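PDB 4ACK: TSSL from Francisella novicida, which is the cytoplasmic domain of a DotU-family protein of the type VI secretion system, and probably serves in the membrane-bound complex of that protein-export machine. Local coordinates for residues N36-R39 with K40-F44; F43-Q46 with E47-E51; E8-L11 with D12-T16; E55-C58 with K59-F63. One frame throughout, in Å; residues are numbered along the deposited sequence. Where two conformers were deposited one is given.

Interaction 1 of 4, residues N36-R39 with K40-F44; sequences NNIR and KSIFF
N36 meets K40 one turn further along helix 30-52 through its backbone oxygen. N36 O accepts from K40 N at 3.0 Å, and the K40 side chain folds against the same atom: K40 keeps CG beside its own backbone N (chi1 -75°), which lays that methylene 3.4 Å from N36 O. A bend at chi3 then carries the ammonium toward N37, where K40 NZ stops 4.4 Å from N37 OD1, too far for a bond. N37 repeats the backbone pairing: its O receives S41 N at 2.8 Å in a nearly straight bond, 172° at the hydrogen. On the buried side, I38 O takes I42 N at 2.8 Å, while I42 CG1 leans over the same oxygen, I38 O, at 3.2 Å. The branches I38 CG2 and I42 CG1 approach to 4.2 Å, a light apolar contact. R39 closes the series, its O accepting from F43 N at 3.0 Å. Its guanidinium is engaged by E92 of helix 89-94 in a salt bridge through NH2. I38 and I42 face helix 4-20, where they touch T16 and I13 respectively, and I42 also reaches V62 of helix 55-79. Each backbone oxygen from N36 to R39 is thus satisfied by the amide four residues on. The isoleucine branches add little to one another at their separation, which implies that they serve mainly in packing on helix 4-20 and, for I42, on helix 55-79.

Interaction 2 of 4, residues F43-Q46 with E47-E51; sequences FFLQ and EELLE
L45 and L49 form the close-packed side of this turn of helix 30-52. Their methyls L45 CD1 and L49 CD1 meet at 3.7 Å, with the two side chains slanting across each other. L45 has CG anti to its backbone N (chi1 -178°), which swings its end forward to the next turn; L49 CG, set beside its own N, lies 3.5 Å from L45 O. That oxygen, L45 O, also receives L49 N at 3.0 Å. I10 of helix 4-20 and I61 of helix 55-79 pack on L45 and L49 respectively.

A flank covered by helix 89-94 carries Q46: its NE2 is hydrogen-bonded to Y94 OH, and Q46 O accepts from L50 N at 2.8 Å.

The outer side is looser. The carboxylate of E47 reaches back to the near rims of two phenyl rings, E47 OE1 lying 3.9 Å from F43 CE1 and E47 OE2 4.1 Å from F44 CD1. Both approaches are oblique, and the carboxylate plane stands 68° from the F43 ring and 71° from that of F44.

Such contacts of an anionic group with ring carbons are neither stacks nor hydrogen bonds, so no directional bond between E47 and the rings fixes the carboxylate on this exposed side.

Interaction 3 of 4, residues E8-L11 with D12-T16; sequences EIIL and DIIKT
Helix 4-20, in the all-helical DotU domain, turns a band of isoleucines toward its neighbours, and two i to i+4 pairs of that band make this contact. In the first, I9 CG2 meets I13 CD1 at 3.9 Å, the side chains slanting past each other. I13 carries CG1 beside its backbone N (chi1 -69°), and its further extension (chi2 155°) places CD1 3.6 Å from I9 O as well as against the I9 methyl. In the second pair, I10 CG2 and I14 CD1 are 4.2 Å apart, a looser touch between side chains that lie alongside and point the same way; I14 CG1 sits closer to the backbone, 3.3 Å from I10 O.

Beneath both pairs the amide bonds are regular. I13 N gives to I9 O at 3.0 Å with 173° at the hydrogen, and I14 N gives to I10 O at 2.9 Å. D12 N to E8 O and K15 N to L11 O continue the pattern. Within 12-16, three residues apart, K15 NZ and D12 OD1 form a long, weak ion pair at 3.9 Å. Around the isoleucines, I42 of helix 30-52 packs on I13, L65 of helix 55-79 touches both I13 and I14, and T123 of helix 118-129 touches I10. The chemistry implies a graded helix: buried I10, I13 and I14 face other helices, I9 is partly exposed, and the outer side mixes E8, L11, D12 and K15.

Interaction 4 of 4, residues E55-C58 with K59-F63; sequences ETVC and KYIVF
A CH-pi contact is the most distinctive feature here: the methyl T56 CG2 lies over one face of the Y60 ring, 3.9 Å from its centroid and 23° off the normal. It is offset toward the hydroxyl end, with Y60 CZ nearest to T56 CG2 at 3.6 Å. T56 directs CG2 anti to its backbone N, while Y60 CG stays beside its own N (chi1 -77°), and the two side chains consequently lie alongside.

Apolar packing adds V57 CG1 to I61 CD1 at 4.0 Å, the pair slanting across each other.

Among the backbone bonds, K59 N to E55 O (2.9 Å) and Y60 N to T56 O (2.8 Å) are ordinary helical ones. Further on, I61 N makes only a weak bond to V57 O, at 3.2 Å and 127°. It is also hydrogen-bonded to C58 O at 3.1 Å, an i to i+3 bond with the donor well above the carbonyl plane. The bonding is locally 3-10-like, although V62 N keeps its i+4 bond to C58 O at 2.9 Å.

Outside the contact, Y60 OH is hydrogen-bonded to N109 ND2 of helix 99-112, and K59 NZ to Y102 OH of the same helix. C58, I61 and V62 pack on L49 of helix 30-52, while V57 and I61 touch C120 of helix 118-129.

How the interactions relate
All four contacts are local and mainly i to i+4, with an i to i+3 bond in interaction 4; none is a long-range join. Interactions 1 and 2 are overlapping parts of helix 30-52 and share F43 and F44; interaction 3 belongs to helix 4-20 and interaction 4 to helix 55-79. Their buried faces converge: I10 CD1 of interaction 3 meets I61 CG2 of interaction 4 at 4.0 Å, and the other isoleucine branch of I42 in interaction 1 packs on V62 of interaction 4, tying the three helices together. Interaction 4 has the most buried residues; interaction 2 has the most exposed, four of eight, with carboxylate-aromatic contacts where interaction 4 has a methyl over a ring.

Interaction 1 of 4, residues N36-R39 with K40-F44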
# COMPACT_ATOMS: atom_id res chain seq x y z
N ASN A 36 10.09 8.05 8.65
CA ASN A 36 10.62 7.29 9.81
C ASN A 36 9.51 6.64 10.66
O ASN A 36 9.65 5.49 11.12
CB ASN A 36 11.49 8.18 10.71
CG ASN A 36 12.19 7.41 11.85
OD1 ASN A 36 13.01 6.53 11.61
ND2 ASN A 36 11.90 7.79 13.10
N ASN A 37 8.43 7.37 10.87
CA ASN A 37 7.26 6.86 11.55
C ASN A 37 6.64 5.69 10.77
O ASN A 37 6.41 4.62 11.33
CB ASN A 37 6.21 7.94 11.69
CG ASN A 37 6.22 8.57 13.08
OD1 ASN A 37 7.28 8.96 13.62
ND2 ASN A 37 5.02 8.71 13.66
N ILE A 38 6.42 5.91 9.47
CA ILE A 38 5.96 4.87 8.58
C ILE A 38 6.80 3.60 8.71
O ILE A 38 6.26 2.53 8.94
CB ILE A 38 5.79 5.39 7.14
CG1 ILE A 38 4.43 6.16 7.07
CG2 ILE A 38 5.87 4.20 6.14
CD1 ILE A 38 4.21 7.03 5.84
N ARG A 39 8.12 3.73 8.69
CA ARG A 39 8.97 2.57 8.81
C ARG A 39 8.90 1.83 10.16
O ARG A 39 9.00 0.58 10.20
CB ARG A 39 10.40 2.91 8.45
CG ARG A 39 10.51 3.27 6.96
CD ARG A 39 11.83 3.91 6.65
NE ARG A 39 12.89 2.92 6.61
CZ ARG A 39 13.85 2.83 7.53
NH1 ARG A 39 13.87 3.69 8.54
NH2 ARG A 39 14.77 1.88 7.43
N LYS A 40 8.70 2.60 11.23
CA LYS A 40 8.39 2.05 12.54
C LYS A 40 7.05 1.30 12.52
O LYS A 40 6.97 0.18 13.03
CB LYS A 40 8.40 3.14 13.61
CG LYS A 40 9.81 3.57 13.98
CD LYS A 40 9.79 4.83 14.81
CE LYS A 40 8.98 4.62 16.07
NZ LYS A 40 8.43 5.90 16.58
N SER A 41 6.02 1.90 11.97
CA SER A 41 4.74 1.24 11.78
C SER A 41 4.82 -0.07 10.93
O SER A 41 4.15 -1.05 11.24
CB SER A 41 3.77 2.21 11.16
OG SER A 41 3.31 3.08 12.15
N ILE A 42 5.65 -0.08 9.90
CA ILE A 42 5.85 -1.26 9.08
C ILE A 42 6.51 -2.37 9.87
O ILE A 42 6.04 -3.52 9.80
CB ILE A 42 6.65 -0.97 7.77
CG1 ILE A 42 5.91 0.05 6.89
CG2 ILE A 42 6.98 -2.28 6.97
CD1 ILE A 42 4.52 -0.35 6.50
N PHE A 43 7.55 -2.05 10.63
CA PHE A 43 8.18 -3.02 11.53
C PHE A 43 7.21 -3.79 12.45
O PHE A 43 7.27 -5.03 12.52
CB PHE A 43 9.28 -2.43 12.40
CG PHE A 43 9.92 -3.47 13.30
CD1 PHE A 43 9.35 -3.79 14.54
CD2 PHE A 43 11.05 -4.18 12.87
CE1 PHE A 43 9.91 -4.80 15.36
CE2 PHE A 43 11.65 -5.20 13.70
CZ PHE A 43 11.07 -5.49 14.94
N PHE A 44 6.33 -3.03 13.14
CA PHE A 44 5.27 -3.58 13.98
C PHE A 44 4.21 -4.33 13.16
O PHE A 44 3.64 -5.33 13.62
CB PHE A 44 4.58 -2.46 14.83
CG PHE A 44 5.44 -1.86 15.99
CD1 PHE A 44 5.71 -2.59 17.17
CD2 PHE A 44 5.93 -0.53 15.92
CE1 PHE A 44 6.48 -2.03 18.24
CE2 PHE A 44 6.71 0.04 16.98
CZ PHE A 44 6.98 -0.72 18.14

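Interaction 2 of 4, residues F43-Q46 with E47-E51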
# COMPACT_ATOMS: atom_id res chain seq x y z
N PHE A 43 7.55 -2.05 10.63
CA PHE A 43 8.18 -3.02 11.53
C PHE A 43 7.21 -3.79 12.45
O PHE A 43 7.27 -5.03 12.52
CB PHE A 43 9.28 -2.43 12.40
CG PHE A 43 9.92 -3.47 13.30
CD1 PHE A 43 9.35 -3.79 14.54
CD2 PHE A 43 11.05 -4.18 12.87
CE1 PHE A 43 9.91 -4.80 15.36
CE2 PHE A 43 11.65 -5.20 13.70
CZ PHE A 43 11.07 -5.49 14.94
N PHE A 44 6.33 -3.03 13.14
CA PHE A 44 5.27 -3.58 13.98
C PHE A 44 4.21 -4.33 13.16
O PHE A 44 3.64 -5.33 13.62
CB PHE A 44 4.58 -2.46 14.83
CG PHE A 44 5.44 -1.86 15.99
CD1 PHE A 44 5.71 -2.59 17.17
CD2 PHE A 44 5.93 -0.53 15.92
CE1 PHE A 44 6.48 -2.03 18.24
CE2 PHE A 44 6.71 0.04 16.98
CZ PHE A 44 6.98 -0.72 18.14
N LEU A 45 3.85 -3.82 11.99
CA LEU A 45 2.90 -4.51 11.12
C LEU A 45 3.52 -5.87 10.74
O LEU A 45 2.91 -6.85 10.93
CB LEU A 45 2.48 -3.72 9.88
CG LEU A 45 1.43 -4.33 8.91
CD1 LEU A 45 0.06 -4.83 9.60
CD2 LEU A 45 1.13 -3.30 7.75
N GLN A 46 4.73 -5.91 10.24
CA GLN A 46 5.28 -7.16 9.85
C GLN A 46 5.37 -8.11 11.06
O GLN A 46 4.79 -9.18 11.06
CB GLN A 46 6.61 -6.96 9.20
CG GLN A 46 6.51 -6.33 7.77
CD GLN A 46 7.89 -6.16 7.17
OE1 GLN A 46 8.79 -5.69 7.85
NE2 GLN A 46 8.09 -6.60 5.91
N GLU A 47 6.06 -7.70 12.10
CA GLU A 47 6.18 -8.53 13.29
C GLU A 47 4.82 -9.12 13.71
O GLU A 47 4.69 -10.31 13.97
CB GLU A 47 6.85 -7.72 14.43
CG GLU A 47 6.45 -8.22 15.83
CD GLU A 47 7.17 -7.50 16.95
OE1 GLU A 47 8.35 -7.85 17.22
OE2 GLU A 47 6.55 -6.60 17.56
N GLU A 48 3.78 -8.32 13.72
CA GLU A 48 2.48 -8.81 14.17
C GLU A 48 1.89 -9.81 13.17
O GLU A 48 1.43 -10.90 13.57
CB GLU A 48 1.54 -7.65 14.43
CG GLU A 48 0.33 -7.96 15.20
CD GLU A 48 0.59 -8.11 16.75
OE1 GLU A 48 1.73 -7.86 17.25
OE2 GLU A 48 -0.39 -8.49 17.43
N LEU A 49 1.92 -9.48 11.88
CA LEU A 49 1.36 -10.45 10.88
C LEU A 49 2.13 -11.75 10.85
O LEU A 49 1.54 -12.78 10.70
CB LEU A 49 1.37 -9.90 9.46
CG LEU A 49 0.43 -8.72 9.30
CD1 LEU A 49 0.79 -8.09 7.90
CD2 LEU A 49 -1.00 -9.20 9.41
N LEU A 50 3.45 -11.69 11.01
CA LEU A 50 4.25 -12.89 10.85
C LEU A 50 4.09 -13.86 12.07
O LEU A 50 4.65 -14.97 12.05
CB LEU A 50 5.73 -12.56 10.62
CG LEU A 50 6.13 -11.99 9.24
CD1 LEU A 50 7.52 -11.26 9.25
CD2 LEU A 50 6.04 -13.05 8.14
N GLU A 51 3.33 -13.44 13.10
CA GLU A 51 3.07 -14.33 14.23
C GLU A 51 2.02 -15.32 13.75
O GLU A 51 2.05 -16.48 14.14
CB GLU A 51 2.71 -13.53 15.50
CG GLU A 51 2.35 -14.30 16.84
CD GLU A 51 3.01 -15.71 17.07
OE1 GLU A 51 4.25 -15.80 17.25
OE2 GLU A 51 2.25 -16.72 17.16

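Interaction 3 of 4, residues E8-L11 with D12-T16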
# COMPACT_ATOMS: atom_id res chain seq x y z
N GLU A 8 -5.49 -1.24 12.15
CA GLU A 8 -5.24 0.10 12.69
C GLU A 8 -3.90 0.59 12.22
O GLU A 8 -3.73 1.74 11.88
CB GLU A 8 -5.28 0.12 14.25
CG GLU A 8 -6.69 0.22 14.89
CD GLU A 8 -6.62 0.45 16.45
OE1 GLU A 8 -5.64 -0.00 17.11
OE2 GLU A 8 -7.56 1.09 17.00
N ILE A 9 -2.89 -0.24 12.28
CA ILE A 9 -1.64 0.22 11.76
C ILE A 9 -1.73 0.65 10.24
O ILE A 9 -1.17 1.66 9.85
CB ILE A 9 -0.60 -0.81 11.96
CG1 ILE A 9 -0.38 -1.03 13.47
CG2 ILE A 9 0.68 -0.40 11.25
CD1 ILE A 9 0.73 -2.08 13.78
N ILE A 10 -2.45 -0.12 9.42
CA ILE A 10 -2.56 0.17 7.99
C ILE A 10 -3.27 1.55 7.79
O ILE A 10 -2.78 2.39 7.06
CB ILE A 10 -3.29 -1.00 7.26
CG1 ILE A 10 -2.38 -2.26 7.25
CG2 ILE A 10 -3.83 -0.56 5.87
CD1 ILE A 10 -3.20 -3.59 7.03
N LEU A 11 -4.39 1.75 8.50
CA LEU A 11 -5.04 3.08 8.64
C LEU A 11 -4.12 4.18 9.09
O LEU A 11 -4.14 5.26 8.54
CB LEU A 11 -6.24 3.00 9.56
CG LEU A 11 -7.33 2.10 9.00
CD1 LEU A 11 -8.52 2.00 10.00
CD2 LEU A 11 -7.81 2.63 7.64
N ASP A 12 -3.26 3.89 10.05
CA ASP A 12 -2.36 4.92 10.51
C ASP A 12 -1.38 5.38 9.40
O ASP A 12 -1.18 6.60 9.20
CB ASP A 12 -1.62 4.52 11.79
CG ASP A 12 -1.12 5.73 12.57
OD1 ASP A 12 -1.85 6.74 12.65
OD2 ASP A 12 0.01 5.67 13.11
N ILE A 13 -0.77 4.40 8.72
CA ILE A 13 0.06 4.66 7.56
C ILE A 13 -0.71 5.39 6.49
O ILE A 13 -0.24 6.36 5.95
CB ILE A 13 0.68 3.35 7.02
CG1 ILE A 13 1.70 2.86 8.05
CG2 ILE A 13 1.31 3.59 5.65
CD1 ILE A 13 1.97 1.33 8.02
N ILE A 14 -1.92 4.97 6.20
CA ILE A 14 -2.65 5.72 5.22
C ILE A 14 -2.70 7.24 5.73
O ILE A 14 -2.19 8.15 5.05
CB ILE A 14 -3.94 5.00 4.82
CG1 ILE A 14 -3.59 3.65 4.13
CG2 ILE A 14 -4.74 5.82 3.88
CD1 ILE A 14 -4.85 2.86 3.68
N LYS A 15 -3.20 7.49 6.95
CA LYS A 15 -3.11 8.82 7.62
C LYS A 15 -1.73 9.53 7.50
O LYS A 15 -1.65 10.60 6.89
CB LYS A 15 -3.61 8.68 9.10
CG LYS A 15 -3.83 10.00 9.91
CD LYS A 15 -4.26 9.72 11.40
CE LYS A 15 -3.03 9.37 12.29
NZ LYS A 15 -2.41 10.58 12.95
N THR A 16 -0.64 8.96 8.04
CA THR A 16 0.70 9.58 7.90
C THR A 16 1.07 9.93 6.43
O THR A 16 1.92 10.82 6.22
CB THR A 16 1.87 8.76 8.54
OG1 THR A 16 1.71 8.60 9.96
CG2 THR A 16 3.22 9.42 8.27

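Interaction 4 of 4, residues E55-C58 with K59-F63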
# COMPACT_ATOMS: atom_id res chain seq x y z
N GLU A 55 5.05 -15.95 5.15
CA GLU A 55 5.76 -14.85 4.55
C GLU A 55 5.06 -14.30 3.35
O GLU A 55 5.04 -13.07 3.15
CB GLU A 55 7.17 -15.28 4.12
CG GLU A 55 8.09 -15.67 5.31
CD GLU A 55 9.41 -14.93 5.25
OE1 GLU A 55 9.42 -13.78 4.71
OE2 GLU A 55 10.43 -15.49 5.73
N THR A 56 4.51 -15.19 2.52
CA THR A 56 3.82 -14.75 1.27
C THR A 56 2.59 -13.91 1.61
O THR A 56 2.39 -12.81 1.08
CB THR A 56 3.41 -15.96 0.39
OG1 THR A 56 4.57 -16.68 0.02
CG2 THR A 56 2.64 -15.55 -0.87
N VAL A 57 1.78 -14.42 2.54
CA VAL A 57 0.57 -13.68 3.00
C VAL A 57 0.96 -12.32 3.63
O VAL A 57 0.35 -11.29 3.33
CB VAL A 57 -0.33 -14.54 3.93
CG1 VAL A 57 -1.38 -13.70 4.60
CG2 VAL A 57 -0.96 -15.71 3.11
N CYS A 58 1.98 -12.29 4.47
CA CYS A 58 2.42 -11.05 5.05
C CYS A 58 2.83 -10.07 3.93
O CYS A 58 2.39 -8.92 3.92
CB CYS A 58 3.58 -11.29 6.00
SG CYS A 58 3.08 -12.25 7.49
N LYS A 59 3.63 -10.55 2.99
CA LYS A 59 3.93 -9.73 1.79
C LYS A 59 2.69 -9.27 1.03
O LYS A 59 2.62 -8.13 0.59
CB LYS A 59 4.91 -10.45 0.85
CG LYS A 59 5.07 -9.76 -0.55
CD LYS A 59 6.18 -10.48 -1.36
CE LYS A 59 5.55 -11.77 -2.00
NZ LYS A 59 6.43 -12.31 -3.00
N TYR A 60 1.69 -10.12 0.86
CA TYR A 60 0.53 -9.68 0.13
C TYR A 60 -0.22 -8.53 0.81
O TYR A 60 -1.04 -7.84 0.20
CB TYR A 60 -0.41 -10.84 -0.10
CG TYR A 60 0.01 -11.81 -1.20
CD1 TYR A 60 1.27 -11.71 -1.83
CD2 TYR A 60 -0.84 -12.85 -1.56
CE1 TYR A 60 1.63 -12.58 -2.83
CE2 TYR A 60 -0.49 -13.74 -2.57
CZ TYR A 60 0.73 -13.60 -3.20
OH TYR A 60 1.02 -14.49 -4.20
N ILE A 61 -0.02 -8.39 2.11
CA ILE A 61 -0.76 -7.40 2.85
C ILE A 61 0.13 -6.16 2.90
O ILE A 61 -0.35 -5.10 2.65
CB ILE A 61 -1.04 -7.90 4.29
CG1 ILE A 61 -2.09 -8.99 4.26
CG2 ILE A 61 -1.45 -6.73 5.25
CD1 ILE A 61 -1.96 -9.89 5.52
N VAL A 62 1.43 -6.31 3.19
CA VAL A 62 2.28 -5.16 3.39
C VAL A 62 2.85 -4.55 2.05
O VAL A 62 3.04 -3.36 1.95
CB VAL A 62 3.45 -5.52 4.33
CG1 VAL A 62 4.56 -4.38 4.46
CG2 VAL A 62 2.87 -5.94 5.71
N PHE A 63 3.16 -5.38 1.06
CA PHE A 63 3.69 -4.78 -0.19
C PHE A 63 2.73 -3.72 -0.83
O PHE A 63 3.18 -2.66 -1.23
CB PHE A 63 4.02 -5.84 -1.22
CG PHE A 63 4.60 -5.27 -2.47
CD1 PHE A 63 3.75 -4.80 -3.49
CD2 PHE A 63 5.97 -5.13 -2.60
CE1 PHE A 63 4.31 -4.25 -4.67
CE2 PHE A 63 6.55 -4.57 -3.79
CZ PHE A 63 5.71 -4.13 -4.79